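Local atomic coordinates of sensor protein, Kinase (PDB entry 3GRC), a protein that probably takes part in two-component signal transduction as a sensor kinase component, through a CheY-like receiver domain that would accept a phosphoryl group. Residues A[9-14]-A[33-38]. Residues are numbered along the deposited sequence; the frame is centred on the assembly and turned at random.
Sequences ILICED and SDMVHS
V36 and I11 show how parallel strands zip together: V36 N bonds to I11 O at 2.8 Å, and D34 N to I9 O, I11 N to D34 O and E13 N to V36 O continue the pattern. The tight part centres on V36 against L10 and C12 and, on the other face, on I11 against S33. With CG1 anti to the carbonyl carbon (chi1 -66°), V36 leaves CG2 between its backbone N and carbonyl carbon, 3.3 Å from I11 O and 4.0 Å from C12 CB. L10 crosses V36 at about a right angle, its CD1 3.9 Å from V36 CG2. I11 CD1 rests 3.5 Å from S33 OG, which hydrogen-bonds N23. Beyond it the packing thins: I11 CD1 lies 4.2 Å from CG of the exposed selenomethionine M35, and the H37 side chain touches through CB, 3.5 Å from E13 O, its ring leading off. CB of E13 points away from 33-38, and the carboxylate pairs with K110 and the D15 amide, in keeping with the acidic pocket of receiver domains. Strand 33-36 is the sheet edge, while 9-12 bonds onward to 53-56; the right-handed crossover helix 16-28 covers I9 and I11, and helix 39-48 covers L10, C12 and V36.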
loop_
_atom_site.group_PDB
_atom_site.type_symbol
_atom_site.label_atom_id
_atom_site.label_comp_id
_atom_site.label_asym_id
_atom_site.label_seq_id
_atom_site.Cartn_x
_atom_site.Cartn_y
_atom_site.Cartn_z
ATOM N N ILE A 9 2.625 7.777 -4.456
ATOM C CA ILE A 9 2.284 6.500 -3.826
ATOM C C ILE A 9 3.295 5.408 -4.162
ATOM O O ILE A 9 3.736 5.304 -5.300
ATOM C CB ILE A 9 0.906 6.000 -4.306
ATOM C CG1 ILE A 9 -0.157 7.078 -4.088
ATOM C CG2 ILE A 9 0.536 4.708 -3.593
ATOM C CD1 ILE A 9 -0.310 7.511 -2.663
ATOM N N LEU A 10 3.676 4.598 -3.181
ATOM C CA LEU A 10 4.589 3.499 -3.455
ATOM C C LEU A 10 3.763 2.217 -3.595
ATOM O O LEU A 10 3.145 1.756 -2.638
ATOM C CB LEU A 10 5.614 3.331 -2.334
ATOM C CG LEU A 10 6.537 2.110 -2.456
ATOM C CD1 LEU A 10 7.449 2.227 -3.672
ATOM C CD2 LEU A 10 7.377 1.998 -1.190
ATOM N N ILE A 11 3.749 1.668 -4.801
ATOM C CA ILE A 11 3.019 0.449 -5.112
ATOM C C ILE A 11 3.893 -0.790 -4.937
ATOM O O ILE A 11 4.870 -0.966 -5.660
ATOM C CB ILE A 11 2.542 0.449 -6.580
ATOM C CG1 ILE A 11 1.690 1.680 -6.856
ATOM C CG2 ILE A 11 1.794 -0.843 -6.885
ATOM C CD1 ILE A 11 1.356 1.848 -8.316
ATOM N N CYS A 12 3.542 -1.647 -3.989
ATOM C CA CYS A 12 4.289 -2.877 -3.770
ATOM C C CYS A 12 3.354 -3.985 -4.214
ATOM O O CYS A 12 2.396 -4.334 -3.503
ATOM C CB CYS A 12 4.650 -3.039 -2.296
ATOM S SG CYS A 12 5.516 -4.559 -1.863
ATOM N N GLU A 13 3.632 -4.531 -5.395
ATOM C CA GLU A 13 2.792 -5.567 -5.978
ATOM C C GLU A 13 3.616 -6.598 -6.730
ATOM O O GLU A 13 4.477 -6.262 -7.541
ATOM C CB GLU A 13 1.765 -4.906 -6.914
ATOM C CG GLU A 13 1.011 -5.837 -7.878
ATOM C CD GLU A 13 0.112 -6.845 -7.187
ATOM O OE1 GLU A 13 -0.802 -6.436 -6.453
ATOM O OE2 GLU A 13 0.318 -8.051 -7.386
ATOM N N ASP A 14 3.346 -7.856 -6.440
ATOM C CA ASP A 14 4.041 -8.959 -7.073
ATOM C C ASP A 14 3.678 -9.160 -8.552
ATOM O O ASP A 14 4.526 -9.543 -9.356
ATOM C CB ASP A 14 3.758 -10.252 -6.304
ATOM C CG ASP A 14 4.418 -11.462 -6.937
ATOM O OD1 ASP A 14 5.659 -11.520 -6.968
ATOM O OD2 ASP A 14 3.694 -12.352 -7.420
ATOM N N SER A 33 3.313 7.729 -8.810
ATOM C CA SER A 33 3.609 6.487 -8.102
ATOM C C SER A 33 4.788 5.704 -8.659
ATOM O O SER A 33 5.161 5.832 -9.822
ATOM C CB SER A 33 2.377 5.579 -8.070
ATOM O OG SER A 33 1.986 5.169 -9.358
ATOM N N ASP A 34 5.361 4.878 -7.801
ATOM C CA ASP A 34 6.480 4.048 -8.157
ATOM C C ASP A 34 6.071 2.602 -7.953
ATOM O O ASP A 34 5.408 2.266 -6.980
ATOM C CB ASP A 34 7.687 4.354 -7.263
ATOM C CG ASP A 34 8.340 5.692 -7.592
ATOM O OD1 ASP A 34 8.355 6.064 -8.779
ATOM O OD2 ASP A 34 8.846 6.361 -6.667
HETATM N N MSE A 35 6.474 1.736 -8.864
HETATM C CA MSE A 35 6.140 0.330 -8.727
HETATM C C MSE A 35 7.362 -0.478 -8.278
HETATM O O MSE A 35 8.457 -0.306 -8.795
HETATM C CB MSE A 35 5.642 -0.246 -10.061
HETATM C CG MSE A 35 4.557 0.552 -10.762
HETATM SE SE MSE A 35 4.197 -0.179 -12.494
HETATM C CE MSE A 35 5.619 0.672 -13.555
ATOM N N VAL A 36 7.159 -1.347 -7.303
ATOM C CA VAL A 36 8.181 -2.268 -6.810
ATOM C C VAL A 36 7.470 -3.606 -6.653
ATOM O O VAL A 36 6.256 -3.648 -6.485
ATOM C CB VAL A 36 8.842 -1.819 -5.464
ATOM C CG1 VAL A 36 9.636 -0.539 -5.711
ATOM C CG2 VAL A 36 7.798 -1.616 -4.358
ATOM N N HIS A 37 8.219 -4.700 -6.701
ATOM C CA HIS A 37 7.595 -6.016 -6.639
ATOM C C HIS A 37 7.868 -6.913 -5.437
ATOM O O HIS A 37 7.495 -8.093 -5.459
ATOM C CB HIS A 37 7.923 -6.771 -7.928
ATOM C CG HIS A 37 9.386 -6.967 -8.165
ATOM N ND1 HIS A 37 10.131 -7.931 -7.515
ATOM C CD2 HIS A 37 10.260 -6.311 -8.970
ATOM C CE1 HIS A 37 11.386 -7.860 -7.906
ATOM N NE2 HIS A 37 11.491 -6.881 -8.793
ATOM N N SER A 38 8.496 -6.377 -4.394
ATOM C CA SER A 38 8.785 -7.185 -3.214
ATOM C C SER A 38 8.926 -6.339 -1.961
ATOM O O SER A 38 9.125 -5.123 -2.032
ATOM C CB SER A 38 10.067 -8.001 -3.408
ATOM O OG SER A 38 11.216 -7.187 -3.207
#